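Local structure of pseudoaglycone deacetylase Dbv21 (3DFI) at residues Thr151-Gly156 with Trp182-Tyr187; Gly200-Ser205 with Pro263-Ala268. The protein probably removes an acetyl group from the pseudoaglycone of A40926 during lipoglycopeptide antibiotic biosynthesis, acting as a zinc-dependent hydrolase of the PIG-L family. One frame throughout, in Å; residues are numbered along the deposited sequence.

Contact 1. Residues Thr151-Gly156 with Trp182-Tyr187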
loop_
_atom_site.group_PDB
_atom_site.type_symbol
_atom_site.label_atom_id
_atom_site.label_comp_id
_atom_site.label_asym_id
_atom_site.label_seq_id
_atom_site.Cartn_x
_atom_site.Cartn_y
_atom_site.Cartn_z
ATOM N N THR A 151 2.610 6.546 -2.037
ATOM C CA THR A 151 2.107 5.943 -0.813
ATOM C C THR A 151 0.596 6.179 -0.715
ATOM O O THR A 151 0.003 6.762 -1.608
ATOM C CB THR A 151 2.861 6.400 0.454
ATOM O OG1 THR A 151 2.515 5.532 1.544
ATOM C CG2 THR A 151 2.529 7.871 0.829
ATOM N N CYS A 152 -0.020 5.698 0.357
ATOM C CA CYS A 152 -1.473 5.751 0.496
ATOM C C CYS A 152 -1.949 7.138 0.867
ATOM O O CYS A 152 -1.262 7.865 1.555
ATOM C CB CYS A 152 -1.916 4.752 1.574
ATOM S SG CYS A 152 -1.178 5.097 3.237
ATOM N N VAL A 153 -3.159 7.494 0.462
ATOM C CA VAL A 153 -3.755 8.750 0.934
ATOM C C VAL A 153 -4.313 8.617 2.356
ATOM O O VAL A 153 -4.592 9.619 3.004
ATOM C CB VAL A 153 -4.819 9.304 -0.071
ATOM C CG1 VAL A 153 -6.165 8.651 0.121
ATOM C CG2 VAL A 153 -4.955 10.840 0.046
ATOM N N ALA A 154 -4.465 7.372 2.820
ATOM C CA ALA A 154 -4.984 7.027 4.164
ATOM C C ALA A 154 -6.502 7.230 4.361
ATOM O O ALA A 154 -6.972 7.598 5.444
ATOM C CB ALA A 154 -4.141 7.675 5.326
ATOM N N ILE A 155 -7.250 6.984 3.286
ATOM C CA ILE A 155 -8.669 6.720 3.343
ATOM C C ILE A 155 -8.854 5.458 4.209
ATOM O O ILE A 155 -8.112 4.486 4.049
ATOM C CB ILE A 155 -9.213 6.470 1.907
ATOM C CG1 ILE A 155 -9.400 7.798 1.155
ATOM C CG2 ILE A 155 -10.531 5.678 1.927
ATOM C CD1 ILE A 155 -9.563 7.631 -0.357
ATOM N N GLY A 156 -9.833 5.487 5.117
ATOM C CA GLY A 156 -10.064 4.384 6.074
ATOM C C GLY A 156 -9.452 4.701 7.436
ATOM O O GLY A 156 -9.689 3.987 8.417
ATOM N N TRP A 182 -2.164 7.406 -3.309
ATOM C CA TRP A 182 -3.180 6.535 -3.893
ATOM C C TRP A 182 -4.469 6.396 -3.072
ATOM O O TRP A 182 -4.481 6.626 -1.870
ATOM C CB TRP A 182 -2.604 5.156 -4.219
ATOM C CG TRP A 182 -2.296 4.230 -3.017
ATOM C CD1 TRP A 182 -3.183 3.763 -2.066
ATOM C CD2 TRP A 182 -1.016 3.643 -2.685
ATOM N NE1 TRP A 182 -2.525 2.922 -1.172
ATOM C CE2 TRP A 182 -1.204 2.833 -1.529
ATOM C CE3 TRP A 182 0.274 3.730 -3.252
ATOM C CZ2 TRP A 182 -0.143 2.117 -0.926
ATOM C CZ3 TRP A 182 1.314 3.000 -2.672
ATOM C CH2 TRP A 182 1.103 2.222 -1.505
ATOM N N GLN A 183 -5.544 5.996 -3.746
ATOM C CA GLN A 183 -6.831 5.743 -3.115
ATOM C C GLN A 183 -6.773 4.326 -2.537
ATOM O O GLN A 183 -6.709 3.350 -3.317
ATOM C CB GLN A 183 -7.913 5.817 -4.191
ATOM C CG GLN A 183 -9.373 5.770 -3.719
ATOM C CD GLN A 183 -10.342 5.703 -4.879
ATOM O OE1 GLN A 183 -10.199 4.786 -5.714
ATOM N NE2 GLN A 183 -11.254 6.558 -4.960
ATOM N N ASP A 184 -6.810 4.218 -1.202
ATOM C CA ASP A 184 -6.659 2.929 -0.487
ATOM C C ASP A 184 -7.779 1.987 -0.896
ATOM O O ASP A 184 -8.921 2.389 -0.864
ATOM C CB ASP A 184 -6.723 3.153 1.037
ATOM C CG ASP A 184 -5.712 4.227 1.529
ATOM O OD1 ASP A 184 -5.799 5.420 1.101
ATOM O OD2 ASP A 184 -4.838 3.858 2.345
ATOM N N LEU A 185 -7.456 0.732 -1.239
ATOM C CA LEU A 185 -8.496 -0.225 -1.643
ATOM C C LEU A 185 -8.415 -1.480 -0.768
ATOM O O LEU A 185 -7.351 -1.836 -0.337
ATOM C CB LEU A 185 -8.377 -0.568 -3.135
ATOM C CG LEU A 185 -8.777 0.541 -4.123
ATOM C CD1 LEU A 185 -8.377 0.205 -5.573
ATOM C CD2 LEU A 185 -10.281 0.869 -3.998
ATOM N N PRO A 186 -9.548 -2.161 -0.532
ATOM C CA PRO A 186 -10.885 -1.888 -1.064
ATOM C C PRO A 186 -11.633 -0.803 -0.299
ATOM O O PRO A 186 -12.759 -0.453 -0.656
ATOM C CB PRO A 186 -11.610 -3.227 -0.867
ATOM C CG PRO A 186 -10.972 -3.826 0.358
ATOM C CD PRO A 186 -9.526 -3.360 0.333
ATOM N N TYR A 187 -10.998 -0.269 0.734
ATOM C CA TYR A 187 -11.629 0.689 1.650
ATOM C C TYR A 187 -12.429 1.809 0.963
ATOM O O TYR A 187 -13.562 2.091 1.360
ATOM C CB TYR A 187 -10.603 1.173 2.685
ATOM C CG TYR A 187 -9.744 -0.019 3.158
ATOM C CD1 TYR A 187 -10.330 -1.071 3.914
ATOM C CD2 TYR A 187 -8.398 -0.155 2.774
ATOM C CE1 TYR A 187 -9.598 -2.194 4.313
ATOM C CE2 TYR A 187 -7.643 -1.279 3.189
ATOM C CZ TYR A 187 -8.259 -2.291 3.956
ATOM O OH TYR A 187 -7.557 -3.402 4.382
#
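The indole of W182 lies flat against the backbone of T151 and C152. The contact is the last parallel bridge of a beta-alpha-beta unit in the PIG-L fold, strands 148-152 and 179-182 joined through helix 159-174. On the ring face they cover, T151 C sits 3.5 Å above the plane, offset toward the rim, and C152 N is over the centre. C152 CA makes a CH-pi contact 3.5 Å from the centroid of the five-membered ring, only 12° off its normal. D184 N lies in plane at the edge. Chi1 (72°) sets W182 CG between backbone N and carbonyl carbon, and chi2 then turns the ring against the T151-C152 backbone. The W182 side chain also touches A20, S23 and V24 of helix 19-33. The Y187 ring carries P186 CD over the centre of one face and touches D19, a zinc ligand; P186 is joined to L185 by a cis peptide bond.

Two bonds define the bridge: W182 N to T151 O and V153 N to W182 O, each 2.8 Å.

Beyond it the strand gives way to a loop, and the D184 carboxylate takes over. D184 CB points toward the loop, and OD1 accepts I155 N at 3.1 Å, met from 72° above the carboxylate plane, and A154 N more weakly. OD2 bonds H161 ND1, consistent with a second-shell role in orienting this zinc ligand. I155 CD1 meets Q183 CG at 3.8 Å. C152 CB sits between W182 NE1, at 3.4 Å, and D184 OD2, at 3.2 Å.

Contact 2. Residues Gly200-Ser205 with Pro263-Ala268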
loop_
_atom_site.group_PDB
_atom_site.type_symbol
_atom_site.label_atom_id
_atom_site.label_comp_id
_atom_site.label_asym_id
_atom_site.label_seq_id
_atom_site.Cartn_x
_atom_site.Cartn_y
_atom_site.Cartn_z
ATOM N N GLY A 200 -1.050 22.849 6.081
ATOM C CA GLY A 200 -0.348 23.409 4.921
ATOM C C GLY A 200 -0.375 22.573 3.640
ATOM O O GLY A 200 0.173 22.986 2.611
ATOM N N LEU A 201 -1.025 21.411 3.694
ATOM C CA LEU A 201 -1.156 20.531 2.534
ATOM C C LEU A 201 -2.622 20.338 2.112
ATOM O O LEU A 201 -3.530 20.315 2.963
ATOM C CB LEU A 201 -0.543 19.138 2.828
ATOM C CG LEU A 201 0.904 18.991 3.341
ATOM C CD1 LEU A 201 1.256 17.503 3.448
ATOM C CD2 LEU A 201 1.895 19.665 2.415
ATOM N N ARG A 202 -2.845 20.205 0.805
ATOM C CA ARG A 202 -4.146 19.715 0.272
ATOM C C ARG A 202 -3.895 18.865 -0.982
ATOM O O ARG A 202 -2.808 18.918 -1.571
ATOM C CB ARG A 202 -5.173 20.845 0.027
ATOM C CG ARG A 202 -5.006 21.595 -1.283
ATOM C CD ARG A 202 -6.079 22.650 -1.567
ATOM N NE ARG A 202 -5.666 23.381 -2.767
ATOM C CZ ARG A 202 -4.971 24.521 -2.771
ATOM N NH1 ARG A 202 -4.683 25.156 -1.643
ATOM N NH2 ARG A 202 -4.606 25.048 -3.923
ATOM N N LEU A 203 -4.884 18.066 -1.369
ATOM C CA LEU A 203 -4.766 17.203 -2.545
ATOM C C LEU A 203 -4.968 18.013 -3.810
ATOM O O LEU A 203 -5.848 18.876 -3.869
ATOM C CB LEU A 203 -5.823 16.062 -2.513
ATOM C CG LEU A 203 -5.738 15.048 -1.358
ATOM C CD1 LEU A 203 -6.935 14.089 -1.408
ATOM C CD2 LEU A 203 -4.434 14.255 -1.342
ATOM N N GLY A 204 -4.170 17.719 -4.834
ATOM C CA GLY A 204 -4.417 18.297 -6.168
ATOM C C GLY A 204 -5.612 17.594 -6.775
ATOM O O GLY A 204 -6.311 16.854 -6.074
ATOM N N SER A 205 -5.863 17.791 -8.066
ATOM C CA SER A 205 -6.987 17.094 -8.694
ATOM C C SER A 205 -6.689 15.582 -8.871
ATOM O O SER A 205 -5.541 15.193 -9.134
ATOM C CB SER A 205 -7.447 17.812 -9.992
ATOM O OG SER A 205 -6.906 17.222 -11.163
ATOM N N PRO A 263 -1.845 14.225 -6.734
ATOM C CA PRO A 263 -0.617 14.919 -6.361
ATOM C C PRO A 263 -0.885 15.759 -5.108
ATOM O O PRO A 263 -2.039 15.938 -4.718
ATOM C CB PRO A 263 -0.343 15.834 -7.565
ATOM C CG PRO A 263 -1.686 16.142 -8.119
ATOM C CD PRO A 263 -2.591 14.959 -7.786
ATOM N N VAL A 264 0.168 16.282 -4.494
ATOM C CA VAL A 264 0.004 17.015 -3.245
ATOM C C VAL A 264 0.537 18.417 -3.435
ATOM O O VAL A 264 1.626 18.609 -3.973
ATOM C CB VAL A 264 0.727 16.307 -2.070
ATOM C CG1 VAL A 264 0.538 17.066 -0.770
ATOM C CG2 VAL A 264 0.183 14.890 -1.914
ATOM N N ILE A 265 -0.253 19.391 -3.012
ATOM C CA ILE A 265 0.136 20.754 -3.121
ATOM C C ILE A 265 0.388 21.303 -1.707
ATOM O O ILE A 265 -0.433 21.142 -0.799
ATOM C CB ILE A 265 -0.894 21.595 -3.990
ATOM C CG1 ILE A 265 -2.327 21.447 -3.522
ATOM C CG2 ILE A 265 -0.970 21.060 -5.418
ATOM C CD1 ILE A 265 -3.346 21.953 -4.613
ATOM N N ARG A 266 1.545 21.929 -1.520
ATOM C CA ARG A 266 1.860 22.562 -0.258
ATOM C C ARG A 266 1.563 24.068 -0.328
ATOM O O ARG A 266 2.391 24.853 -0.800
ATOM C CB ARG A 266 3.322 22.274 0.090
ATOM C CG ARG A 266 3.776 22.728 1.436
ATOM C CD ARG A 266 5.282 22.831 1.372
ATOM N NE ARG A 266 5.941 22.263 2.525
ATOM C CZ ARG A 266 7.221 22.458 2.845
ATOM N NH1 ARG A 266 7.681 21.884 3.930
ATOM N NH2 ARG A 266 8.025 23.234 2.113
ATOM N N TYR A 267 0.381 24.485 0.124
ATOM C CA TYR A 267 0.068 25.923 0.122
ATOM C C TYR A 267 0.786 26.713 1.227
ATOM O O TYR A 267 0.885 27.917 1.126
ATOM C CB TYR A 267 -1.446 26.189 0.164
ATOM C CG TYR A 267 -2.142 25.572 1.343
ATOM C CD1 TYR A 267 -2.779 24.337 1.217
ATOM C CD2 TYR A 267 -2.161 26.210 2.587
ATOM C CE1 TYR A 267 -3.410 23.747 2.294
ATOM C CE2 TYR A 267 -2.797 25.630 3.679
ATOM C CZ TYR A 267 -3.425 24.400 3.520
ATOM O OH TYR A 267 -4.064 23.799 4.578
ATOM N N ALA A 268 1.280 26.038 2.268
ATOM C CA ALA A 268 1.944 26.740 3.373
ATOM C C ALA A 268 3.014 25.913 4.080
ATOM O O ALA A 268 2.752 24.800 4.531
ATOM C CB ALA A 268 0.938 27.237 4.369
HETATM O O HOH W 1 -6.425 21.970 3.382
#
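P263 opens the antiparallel pairing with strand 201-203: its carbonyl O takes the N-H of G204 at 2.8 Å, the donor standing 37° above the carbonyl plane, and its ring CD lies close to S205 O. This is a beta ladder at the edge of the sheet, the two strand directions 148° apart.

V264 forms a non-hydrogen-bonded pair with L203, and its CG1 approaches L201 CB at 4.3 Å. The three side chains share one face, where L169 of helix 159-174 touches L201 and V264, and L181 of strand 179-182 touches L203 and V264.

I265 pairs with R202 through both backbone bonds, I265 N to R202 O and R202 N to I265 O, each 3.0 Å and close to straight. On the other face their side chains cross: I265 CG1 lies over one face of the guanidinium, offset toward its rim, and CD1 is 3.3 Å from R202 NE.

R266 returns to the leucine face with its aliphatic part, CG 3.7 Å from L201 CD2, and with its NE near the like-charged NE of R173.

Y267 has left the strand. Its CG lies between backbone N and carbonyl carbon (chi1 57°), and the ring receives G200 CA over one face, 3.8 Å from the centroid. R202 NH1 comes obliquely to Y267 CD1 at 3.5 Å, and a water bridges Y267 OH to L201 O, weakly at the latter.

A268 closes the run, its N bonded to a lone pair of G200 O at 3.3 Å. Since the R202 guanidinium meets carbon atoms of I265 and Y267 rather than an acidic partner in these segments, the register rests on main-chain bonds, and side-chain polarity adds little to the pairing.

Overall arrangement
Followed from the N terminus, strands 9-14, 37-42 and 89-92 come first, and neither contact is formed by them, although T151 OG1 bonds I13 O of strand 9-14. Contact 1 then closes a loop of 25 residues, which carries helix 159-174 and the zinc ligand H161, and joins the ends of two neighbouring parallel strands. Only afterwards does contact 2 open; it closes 57 residues containing helices 213-223, 227-233 and 240-251, and pairs the antiparallel strands at one edge of the same sheet. The loops are in series, neither nesting nor crossing. Their centres are about 17 Å apart, yet they meet where V153 CG2 packs against L203 CD2 at 3.7 Å, linking the zinc-side loop to the edge strand.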